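Putative transcriptional regulator (Clostridium difficile, PDB 3QI7) is of unknown function but has a periplasmic-binding-protein-like fold, consistent with binding a small ligand such as a sugar. Local coordinates at residues Asp123-Leu128 / Thr352-Val357; Glu273-Ala276 / Asp280-Asn283. One frame throughout, in Å; residues are numbered along the deposited sequence.

Contact 1 (Asp123-Leu128 / Thr352-Val357)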
# COMPACT_ATOMS: atom_id res chain seq x y z
N ASP A 123 3.06 12.76 6.32
CA ASP A 123 2.71 14.08 6.87
C ASP A 123 1.21 14.37 6.85
O ASP A 123 0.44 13.72 6.17
CB ASP A 123 3.47 15.19 6.12
CG ASP A 123 4.95 14.85 5.93
OD1 ASP A 123 5.27 14.03 5.04
OD2 ASP A 123 5.80 15.39 6.67
N ASP A 124 0.81 15.38 7.62
CA ASP A 124 -0.59 15.82 7.66
C ASP A 124 -1.14 16.00 6.23
O ASP A 124 -0.53 16.68 5.40
CB ASP A 124 -0.66 17.18 8.41
CG ASP A 124 -2.09 17.71 8.53
OD1 ASP A 124 -2.72 17.99 7.49
OD2 ASP A 124 -2.57 17.89 9.67
N LYS A 125 -2.29 15.40 5.95
CA LYS A 125 -2.80 15.31 4.58
C LYS A 125 -3.19 16.67 4.00
O LYS A 125 -3.09 16.91 2.80
CB LYS A 125 -3.98 14.36 4.53
CG LYS A 125 -3.56 12.89 4.64
CD LYS A 125 -4.76 11.99 4.91
CE LYS A 125 -4.31 10.56 5.23
NZ LYS A 125 -5.18 9.59 4.56
N ASN A 126 -3.67 17.55 4.86
CA ASN A 126 -4.00 18.90 4.43
C ASN A 126 -2.74 19.68 4.04
O ASN A 126 -2.73 20.43 3.06
CB ASN A 126 -4.77 19.62 5.54
CG ASN A 126 -6.14 19.02 5.76
OD1 ASN A 126 -7.13 19.48 5.20
ND2 ASN A 126 -6.20 17.94 6.53
N GLN A 127 -1.68 19.49 4.81
CA GLN A 127 -0.39 20.13 4.52
C GLN A 127 0.19 19.59 3.22
O GLN A 127 0.69 20.33 2.39
CB GLN A 127 0.57 19.87 5.67
CG GLN A 127 0.16 20.52 6.97
CD GLN A 127 0.55 21.95 6.97
OE1 GLN A 127 1.74 22.28 6.94
NE2 GLN A 127 -0.45 22.83 6.97
N LEU A 128 0.11 18.27 3.06
CA LEU A 128 0.52 17.65 1.80
C LEU A 128 -0.21 18.27 0.59
O LEU A 128 0.39 18.56 -0.45
CB LEU A 128 0.26 16.15 1.85
CG LEU A 128 1.22 15.27 2.66
CD1 LEU A 128 0.76 13.80 2.63
CD2 LEU A 128 2.66 15.34 2.15
N THR A 352 -10.64 8.56 -4.67
CA THR A 352 -11.53 9.48 -3.98
C THR A 352 -10.78 10.72 -3.51
O THR A 352 -9.77 10.59 -2.83
CB THR A 352 -12.11 8.76 -2.73
OG1 THR A 352 -12.74 7.54 -3.13
CG2 THR A 352 -13.13 9.66 -2.00
N PRO A 353 -11.26 11.94 -3.85
CA PRO A 353 -10.50 13.09 -3.35
C PRO A 353 -10.62 13.25 -1.82
O PRO A 353 -11.63 12.87 -1.22
CB PRO A 353 -11.14 14.30 -4.08
CG PRO A 353 -12.53 13.86 -4.40
CD PRO A 353 -12.35 12.37 -4.75
N LEU A 354 -9.61 13.85 -1.20
CA LEU A 354 -9.65 14.15 0.26
C LEU A 354 -10.86 14.98 0.66
O LEU A 354 -11.55 14.64 1.61
CB LEU A 354 -8.37 14.87 0.70
CG LEU A 354 -8.17 15.11 2.21
CD1 LEU A 354 -8.15 13.77 2.99
CD2 LEU A 354 -6.90 15.89 2.42
N THR A 355 -11.09 16.07 -0.05
CA THR A 355 -12.32 16.81 -0.02
C THR A 355 -12.57 17.29 -1.45
O THR A 355 -11.68 17.25 -2.30
CB THR A 355 -12.27 18.04 0.94
OG1 THR A 355 -11.36 19.03 0.42
CG2 THR A 355 -11.84 17.64 2.37
N GLU A 356 -13.77 17.80 -1.72
CA GLU A 356 -14.05 18.28 -3.06
C GLU A 356 -13.05 19.38 -3.45
O GLU A 356 -12.61 19.45 -4.60
CB GLU A 356 -15.51 18.74 -3.20
CG GLU A 356 -15.84 20.05 -2.51
CD GLU A 356 -17.31 20.40 -2.54
OE1 GLU A 356 -18.09 19.73 -3.26
OE2 GLU A 356 -17.68 21.37 -1.84
N VAL A 357 -12.66 20.21 -2.50
CA VAL A 357 -11.71 21.29 -2.79
C VAL A 357 -10.27 20.80 -2.88
O VAL A 357 -9.54 21.25 -3.76
CB VAL A 357 -11.84 22.43 -1.75
CG1 VAL A 357 -10.67 23.41 -1.86
CG2 VAL A 357 -13.19 23.13 -1.93

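Contact 2 (Glu273-Ala276 / Asp280-Asn283)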
# COMPACT_ATOMS: atom_id res chain seq x y z
N GLU A 273 14.25 -14.46 -5.59
CA GLU A 273 14.53 -13.01 -5.60
C GLU A 273 14.05 -12.42 -6.91
O GLU A 273 13.52 -11.31 -6.92
CB GLU A 273 16.02 -12.72 -5.38
N LYS A 274 14.18 -13.16 -8.00
CA LYS A 274 13.80 -12.63 -9.31
C LYS A 274 12.28 -12.56 -9.53
O LYS A 274 11.79 -11.69 -10.27
CB LYS A 274 14.53 -13.41 -10.43
CG LYS A 274 13.74 -14.47 -11.16
CD LYS A 274 13.14 -13.97 -12.48
CE LYS A 274 13.10 -15.09 -13.53
NZ LYS A 274 12.83 -14.59 -14.90
N ASP A 275 11.53 -13.45 -8.87
CA ASP A 275 10.07 -13.41 -8.95
C ASP A 275 9.44 -12.54 -7.87
O ASP A 275 8.22 -12.43 -7.83
CB ASP A 275 9.49 -14.83 -8.84
CG ASP A 275 9.75 -15.69 -10.10
OD1 ASP A 275 9.87 -15.15 -11.22
OD2 ASP A 275 9.80 -16.92 -9.95
N ALA A 276 10.23 -11.93 -6.98
CA ALA A 276 9.69 -11.30 -5.75
C ALA A 276 8.73 -10.14 -6.01
O ALA A 276 7.91 -9.85 -5.13
CB ALA A 276 10.80 -10.85 -4.83
N ASP A 280 1.66 -11.09 -10.30
CA ASP A 280 0.69 -11.96 -11.00
C ASP A 280 1.06 -13.44 -10.87
O ASP A 280 0.19 -14.28 -10.71
CB ASP A 280 0.58 -11.61 -12.47
CG ASP A 280 -0.04 -10.25 -12.70
OD1 ASP A 280 -0.67 -9.69 -11.77
OD2 ASP A 280 0.14 -9.71 -13.80
N LYS A 281 2.36 -13.72 -10.92
CA LYS A 281 2.85 -15.09 -10.86
C LYS A 281 2.70 -15.61 -9.42
O LYS A 281 2.33 -16.77 -9.22
CB LYS A 281 4.31 -15.15 -11.33
CG LYS A 281 4.89 -16.57 -11.33
CD LYS A 281 6.40 -16.60 -11.65
CE LYS A 281 6.89 -18.05 -11.82
NZ LYS A 281 8.40 -18.15 -11.89
N ILE A 282 3.02 -14.76 -8.45
CA ILE A 282 2.82 -15.11 -7.03
C ILE A 282 1.34 -15.42 -6.77
O ILE A 282 1.02 -16.40 -6.10
CB ILE A 282 3.32 -14.02 -6.08
CG1 ILE A 282 4.84 -13.78 -6.27
CG2 ILE A 282 3.02 -14.41 -4.60
CD1 ILE A 282 5.38 -12.49 -5.60
N ASN A 283 0.46 -14.58 -7.30
CA ASN A 283 -0.99 -14.75 -7.12
C ASN A 283 -1.55 -16.04 -7.71
O ASN A 283 -2.40 -16.69 -7.08
CB ASN A 283 -1.72 -13.53 -7.67
CG ASN A 283 -1.58 -12.35 -6.76
OD1 ASN A 283 -1.39 -12.52 -5.58
ND2 ASN A 283 -1.70 -11.15 -7.30

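Contact 1 (Asp123-Leu128 / Thr352-Val357)
Leu354 reaches from the beta hairpin formed by strands 349-353 and 361-370 to the capped N-terminal turn of helix 125-131, where it meets Lys125. Both elements belong to the larger, mixed sheet region of this periplasmic-binding-protein-like fold. The tight part is small and apolar: one methyl, Leu354 CD2, lies 3.9 Å from Lys125 CB and 4.0 Å from Lys125 O, so it rests at the root of the lysine side chain and against the first helical turn. Leu354 CG stands anti to its own N (chi1 -173°), which carries the isobutyl group out from the hairpin toward the helix. The lysine makes its close contact at its base, through CB. The end of its tail leads away from the leucine and bends at chi4, and NZ makes weak hydrogen bonds to Val138 O and Tyr361 OH; Tyr361 is also the backbone hydrogen-bond partner of Leu354.

On the loose side exposed Asn126 meets the leucine methyl only distantly: its backbone N is 4.4 Å and its side-chain OD1 4.5 Å from Leu354 CD2. No hydrogen bond joins the two segments, and they bury only 117 Å² in all, as suits a surface contact. The helix end facing the leucine is instead ordered from within. Asp124 is the N-cap, and one carboxylate oxygen serves two amides: the bond from Asn126 N to Asp124 OD1 is short at 2.8 Å but bent and weak, whereas Gln127 N approaches Asp124 OD1 at 3.2 Å on the anti side, 32° out of the carboxylate plane.

Contact 2 (Glu273-Ala276 / Asp280-Asn283)
Lys281, on the first turn of helix 279-292, crosses obliquely over the carboxylate of Asp275 in the loop after helix 263-267. The lysine leaves with CG anti to its backbone N (chi1 -179°) and stays extended to its end, which brings the ammonium group to the acid. Lys281 NZ is 2.7 Å from Asp275 OD2 and 3.4 Å from Asp275 OD1, so the salt bridge is one-sided. The donor sits above the carboxylate, 40° out of its plane. The aliphatic part of the lysine also passes the acid, with Lys281 CD 3.8 Å from Asp275 OD1.

Ile282, the next residue on the helix, turns its CD1 methyl to the loop backbone instead. That methyl lies 3.6 Å from Asp275 O and 3.7 Å from Ala276 O, while Ala276 directs its own CB away from the helix. Pro259 and Ile271 give this buried side chain its apolar surroundings.

This local contact, six positions apart in sequence, folds the loop back onto the helix, Lys281 by charge and Ile282 by setting a methyl against two carbonyl oxygens. Lys274 NZ lies 4.8 Å from Asp275 OD1, and with the Lys281 bridge would probably help keep the acid ionised.

How the contacts relate
From the N terminus, the chain passes through strands 13-19, 57-63, 88-94 and 115-118 before reaching 123-128, the first half of contact 1. It then runs through strand 134-137, then strands 159-164, 191-196 and 228-231, which form a separate parallel sheet, and on to 273-276. Contact 2 closes a short local loop at 280-283, on helix 279-292, with three residues between its segments. Only at 352-357 does contact 1 close, across 223 intervening residues, so contact 2 is nested inside it. Contact 1 ties helix 125-131 to the late hairpin, whereas contact 2 ties a loop to its following helix. Their centres lie 34 Å apart, on opposite sides of the chain's centre.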